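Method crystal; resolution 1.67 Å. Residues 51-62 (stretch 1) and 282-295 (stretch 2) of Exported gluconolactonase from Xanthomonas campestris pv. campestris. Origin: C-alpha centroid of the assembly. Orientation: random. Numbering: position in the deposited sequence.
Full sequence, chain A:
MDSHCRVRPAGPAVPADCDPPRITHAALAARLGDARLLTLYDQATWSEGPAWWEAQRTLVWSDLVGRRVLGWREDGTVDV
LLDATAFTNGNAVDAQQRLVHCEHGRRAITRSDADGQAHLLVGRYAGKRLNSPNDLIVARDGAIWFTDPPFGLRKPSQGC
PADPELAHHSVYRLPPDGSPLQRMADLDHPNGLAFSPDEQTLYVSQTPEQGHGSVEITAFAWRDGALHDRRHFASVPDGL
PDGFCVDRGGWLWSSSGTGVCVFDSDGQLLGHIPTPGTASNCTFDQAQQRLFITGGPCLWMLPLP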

# COMPACT_ATOMS: atom_id res chain seq x y z
N ALA A 51 -17.16 7.57 -5.38
CA ALA A 51 -18.25 8.52 -5.22
C ALA A 51 -18.15 9.58 -6.30
O ALA A 51 -17.09 10.18 -6.51
CB ALA A 51 -18.17 9.17 -3.84
N TRP A 52 -19.26 9.82 -6.99
CA TRP A 52 -19.28 10.82 -8.05
C TRP A 52 -19.44 12.21 -7.44
O TRP A 52 -20.37 12.45 -6.67
CB TRP A 52 -20.43 10.54 -9.03
CG TRP A 52 -20.57 11.61 -10.07
CD1 TRP A 52 -21.52 12.58 -10.12
CD2 TRP A 52 -19.70 11.84 -11.19
NE1 TRP A 52 -21.30 13.41 -11.20
CE2 TRP A 52 -20.18 12.98 -11.87
CE3 TRP A 52 -18.55 11.20 -11.67
CZ2 TRP A 52 -19.56 13.49 -13.02
CZ3 TRP A 52 -17.93 11.71 -12.82
CH2 TRP A 52 -18.44 12.84 -13.47
N TRP A 53 -18.53 13.10 -7.81
CA TRP A 53 -18.51 14.47 -7.30
C TRP A 53 -18.91 15.41 -8.44
O TRP A 53 -18.06 15.85 -9.22
CB TRP A 53 -17.09 14.78 -6.83
CG TRP A 53 -16.94 16.01 -6.00
CD1 TRP A 53 -17.94 16.77 -5.44
CD2 TRP A 53 -15.70 16.60 -5.57
NE1 TRP A 53 -17.40 17.79 -4.70
CE2 TRP A 53 -16.03 17.71 -4.76
CE3 TRP A 53 -14.35 16.30 -5.80
CZ2 TRP A 53 -15.05 18.52 -4.17
CZ3 TRP A 53 -13.38 17.11 -5.21
CH2 TRP A 53 -13.74 18.20 -4.41
N GLU A 54 -20.20 15.70 -8.53
CA GLU A 54 -20.74 16.56 -9.59
C GLU A 54 -20.05 17.92 -9.71
O GLU A 54 -19.68 18.34 -10.82
CB GLU A 54 -22.24 16.77 -9.37
CG GLU A 54 -22.91 17.68 -10.40
CD GLU A 54 -23.04 17.06 -11.79
OE1 GLU A 54 -22.55 15.93 -12.01
OE2 GLU A 54 -23.64 17.71 -12.66
N ALA A 55 -19.88 18.61 -8.59
CA ALA A 55 -19.25 19.92 -8.59
C ALA A 55 -17.90 19.97 -9.31
O ALA A 55 -17.52 21.00 -9.88
CB ALA A 55 -19.09 20.42 -7.16
N GLN A 56 -17.17 18.86 -9.30
CA GLN A 56 -15.87 18.80 -9.95
C GLN A 56 -15.82 17.79 -11.09
O GLN A 56 -14.75 17.52 -11.64
CB GLN A 56 -14.79 18.44 -8.91
CG GLN A 56 -14.74 19.39 -7.71
CD GLN A 56 -13.40 20.10 -7.60
OE1 GLN A 56 -13.17 20.88 -6.67
NE2 GLN A 56 -12.51 19.82 -8.54
N ARG A 57 -16.99 17.25 -11.45
CA ARG A 57 -17.12 16.24 -12.49
C ARG A 57 -15.97 15.25 -12.39
O ARG A 57 -15.30 14.93 -13.38
CB ARG A 57 -17.16 16.88 -13.89
CG ARG A 57 -18.42 17.73 -14.10
CD ARG A 57 -18.77 17.87 -15.59
NE ARG A 57 -19.19 16.60 -16.19
CZ ARG A 57 -20.40 16.06 -16.03
NH1 ARG A 57 -21.32 16.66 -15.30
NH2 ARG A 57 -20.67 14.89 -16.61
N THR A 58 -15.78 14.76 -11.18
CA THR A 58 -14.71 13.83 -10.86
C THR A 58 -15.21 12.60 -10.10
O THR A 58 -16.08 12.72 -9.24
CB THR A 58 -13.65 14.53 -9.98
OG1 THR A 58 -13.10 15.65 -10.69
CG2 THR A 58 -12.55 13.57 -9.58
N LEU A 59 -14.65 11.43 -10.42
CA LEU A 59 -15.01 10.21 -9.70
C LEU A 59 -13.94 10.10 -8.60
O LEU A 59 -12.76 9.91 -8.89
CB LEU A 59 -14.94 8.98 -10.61
CG LEU A 59 -15.45 7.65 -10.03
CD1 LEU A 59 -14.51 7.11 -8.94
CD2 LEU A 59 -16.86 7.84 -9.47
N VAL A 60 -14.37 10.25 -7.36
CA VAL A 60 -13.49 10.18 -6.20
C VAL A 60 -13.47 8.76 -5.62
O VAL A 60 -14.52 8.15 -5.46
CB VAL A 60 -14.00 11.12 -5.09
CG1 VAL A 60 -13.12 11.01 -3.86
CG2 VAL A 60 -14.05 12.56 -5.60
N TRP A 61 -12.30 8.22 -5.33
CA TRP A 61 -12.25 6.89 -4.72
C TRP A 61 -10.97 6.76 -3.91
O TRP A 61 -10.06 7.57 -4.05
CB TRP A 61 -12.40 5.80 -5.79
CG TRP A 61 -11.16 5.30 -6.44
CD1 TRP A 61 -10.51 4.13 -6.17
CD2 TRP A 61 -10.45 5.91 -7.53
NE1 TRP A 61 -9.45 3.96 -7.03
CE2 TRP A 61 -9.38 5.04 -7.87
CE3 TRP A 61 -10.61 7.10 -8.25
CZ2 TRP A 61 -8.48 5.33 -8.90
CZ3 TRP A 61 -9.71 7.39 -9.27
CH2 TRP A 61 -8.66 6.51 -9.59
N SER A 62 -10.92 5.76 -3.04
CA SER A 62 -9.75 5.58 -2.18
C SER A 62 -8.82 4.44 -2.54
O SER A 62 -9.25 3.42 -3.05
CB SER A 62 -10.19 5.30 -0.74
OG SER A 62 -11.00 6.33 -0.23
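Stretch 2, residues 282-295: CTFDQAQQRLFITG

How does the backbone of stretch 2 run relative to stretch 1? Each stretch is a hairpin. In stretch 1, strand 51-53 passes through a 3-10 segment at 54-56 and returns as strand 58-62, with A51 and V60 exchanging backbone hydrogen bonds (A51 N to V60 O 2.7 Å, V60 N to A51 O 2.9 Å). In stretch 2, strand 282-284 leads into a type I turn from D285 to Q288 and comes back as strand 290-295; here T283 and F292 are the paired residues (T283 N to F292 O 2.9 Å, F292 N to T283 O 2.8 Å). Strands 51-53 and 282-284 run in roughly the same direction, their axes 31° apart and 6.6 Å at closest approach. The backbones come nearest where the CA atoms of W52 and D285 lie 5.3 Å apart.

What joins the two backbones, if no direct hydrogen bond crosses between them? A water does. It accepts from W52 N at 2.9 Å, donates to F284 O at 2.9 Å, and lies 2.5 Å from T283 OG1 in a further hydrogen bond. Beside this bridge, the W52 side chain packs onto the backbone of the turn, with W52 CG 3.6 Å from D285 CA.

Which residue anchors the contact? W52 does, giving up more area than any other residue of either stretch. Its CA-to-CB bond points toward stretch 2, and the start of the turn lies over one face of its indole: W52 CD1 is 3.2 Å from Q286 N, and D285 CB stands 4.0 Å from the centroid of the W52 six-membered ring, a CH-pi contact. The indole is also held within its own stretch, as W52 NE1 donates to E54 OE1 at 2.9 Å. That same E54 OE1 comes 3.1 Å from Q286 CG, so Q286 packs against both residues.

How is the charged end of the contact arranged? R290 NE forms a salt bridge with D285 OD2 at 3.0 Å, which steadies the arginine beside the indole, where W52 CH2 is 3.4 Å from R290 NH2. R57 reaches in from stretch 1 despite its sideways CA-to-CB bond, bringing two like charges together, R57 NH2 and R290 NH2, at 3.6 Å.

What fills the space between the returning strands? L59 and F292 both point toward the opposing stretch, and L59 CG lies over one face of the phenyl ring, 3.8 Å from the F292 ring centroid. L59 CD2 also touches T283 CG2 at 3.9 Å. Farther along, W61 CD1 meets T294 CG2 at 3.6 Å.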

# COMPACT_ATOMS: atom_id res chain seq x y z
N CYS A 282 -18.97 -0.05 -6.04
CA CYS A 282 -19.39 0.54 -7.30
C CYS A 282 -20.35 1.69 -7.06
O CYS A 282 -20.93 1.81 -5.98
CB CYS A 282 -20.03 -0.51 -8.23
SG CYS A 282 -21.54 -1.33 -7.62
N THR A 283 -20.50 2.55 -8.06
CA THR A 283 -21.38 3.70 -7.95
C THR A 283 -21.63 4.23 -9.36
O THR A 283 -20.91 3.88 -10.30
CB THR A 283 -20.74 4.82 -7.07
OG1 THR A 283 -21.75 5.72 -6.61
CG2 THR A 283 -19.70 5.61 -7.88
N PHE A 284 -22.66 5.06 -9.51
CA PHE A 284 -22.97 5.65 -10.81
C PHE A 284 -22.62 7.12 -10.78
O PHE A 284 -22.41 7.70 -9.72
CB PHE A 284 -24.47 5.56 -11.12
CG PHE A 284 -24.90 4.23 -11.65
CD1 PHE A 284 -25.41 3.26 -10.81
CD2 PHE A 284 -24.81 3.97 -13.01
CE1 PHE A 284 -25.82 2.02 -11.32
CE2 PHE A 284 -25.22 2.74 -13.53
CZ PHE A 284 -25.73 1.77 -12.68
N ASP A 285 -22.55 7.71 -11.97
CA ASP A 285 -22.30 9.14 -12.05
C ASP A 285 -23.68 9.76 -11.85
O ASP A 285 -24.68 9.05 -11.69
CB ASP A 285 -21.70 9.51 -13.42
CG ASP A 285 -22.60 9.14 -14.58
OD1 ASP A 285 -23.44 8.23 -14.43
OD2 ASP A 285 -22.45 9.75 -15.65
N GLN A 286 -23.73 11.08 -11.85
CA GLN A 286 -24.96 11.84 -11.67
C GLN A 286 -26.12 11.33 -12.54
O GLN A 286 -27.21 11.04 -12.04
CB GLN A 286 -24.68 13.30 -12.00
CG GLN A 286 -24.80 14.24 -10.82
CD GLN A 286 -26.24 14.58 -10.53
OE1 GLN A 286 -27.06 13.69 -10.29
NE2 GLN A 286 -26.56 15.86 -10.56
N ALA A 287 -25.88 11.25 -13.84
CA ALA A 287 -26.91 10.82 -14.79
C ALA A 287 -27.19 9.32 -14.78
O ALA A 287 -28.15 8.86 -15.39
CB ALA A 287 -26.51 11.26 -16.20
N GLN A 288 -26.36 8.57 -14.06
CA GLN A 288 -26.47 7.11 -13.99
C GLN A 288 -26.32 6.53 -15.40
O GLN A 288 -27.04 5.61 -15.80
CB GLN A 288 -27.81 6.69 -13.36
CG GLN A 288 -28.08 7.37 -12.01
CD GLN A 288 -29.02 6.60 -11.09
OE1 GLN A 288 -29.88 5.84 -11.54
NE2 GLN A 288 -28.88 6.83 -9.79
N GLN A 289 -25.38 7.10 -16.15
CA GLN A 289 -25.08 6.65 -17.51
C GLN A 289 -23.72 5.98 -17.54
O GLN A 289 -23.31 5.45 -18.57
CB GLN A 289 -25.09 7.83 -18.48
CG GLN A 289 -26.49 8.32 -18.85
CD GLN A 289 -27.27 7.32 -19.70
OE1 GLN A 289 -28.48 7.42 -19.82
NE2 GLN A 289 -26.56 6.37 -20.30
N ARG A 290 -23.02 6.01 -16.42
CA ARG A 290 -21.71 5.38 -16.32
C ARG A 290 -21.59 4.70 -14.96
O ARG A 290 -21.84 5.33 -13.94
CB ARG A 290 -20.59 6.41 -16.48
CG ARG A 290 -20.46 7.01 -17.87
CD ARG A 290 -19.44 8.15 -17.90
NE ARG A 290 -19.90 9.28 -17.10
CZ ARG A 290 -19.23 10.41 -16.93
NH1 ARG A 290 -18.04 10.58 -17.50
NH2 ARG A 290 -19.75 11.39 -16.20
N LEU A 291 -21.25 3.42 -14.97
CA LEU A 291 -21.08 2.66 -13.74
C LEU A 291 -19.60 2.54 -13.44
O LEU A 291 -18.84 2.00 -14.26
CB LEU A 291 -21.68 1.26 -13.89
CG LEU A 291 -21.42 0.31 -12.71
CD1 LEU A 291 -22.30 0.70 -11.53
CD2 LEU A 291 -21.70 -1.12 -13.15
N PHE A 292 -19.18 3.04 -12.28
CA PHE A 292 -17.78 2.96 -11.87
C PHE A 292 -17.64 1.81 -10.87
O PHE A 292 -18.46 1.64 -9.97
CB PHE A 292 -17.36 4.28 -11.21
CG PHE A 292 -17.39 5.46 -12.15
CD1 PHE A 292 -16.26 5.81 -12.88
CD2 PHE A 292 -18.55 6.21 -12.30
CE1 PHE A 292 -16.29 6.89 -13.76
CE2 PHE A 292 -18.59 7.29 -13.18
CZ PHE A 292 -17.45 7.63 -13.91
N ILE A 293 -16.59 1.01 -11.05
CA ILE A 293 -16.34 -0.15 -10.19
C ILE A 293 -14.90 -0.16 -9.68
O ILE A 293 -13.97 0.03 -10.46
CB ILE A 293 -16.58 -1.46 -10.96
CG1 ILE A 293 -17.93 -1.42 -11.67
CG2 ILE A 293 -16.51 -2.65 -10.01
CD1 ILE A 293 -18.16 -2.59 -12.60
N THR A 294 -14.72 -0.37 -8.38
CA THR A 294 -13.38 -0.43 -7.80
C THR A 294 -13.02 -1.87 -7.47
O THR A 294 -13.90 -2.68 -7.18
CB THR A 294 -13.28 0.40 -6.50
OG1 THR A 294 -14.37 0.06 -5.63
CG2 THR A 294 -13.31 1.89 -6.81
N GLY A 295 -11.73 -2.18 -7.51
CA GLY A 295 -11.29 -3.53 -7.19
C GLY A 295 -9.79 -3.63 -7.27
O GLY A 295 -9.20 -3.42 -8.33
O HOH W 1 -21.67 8.24 -6.96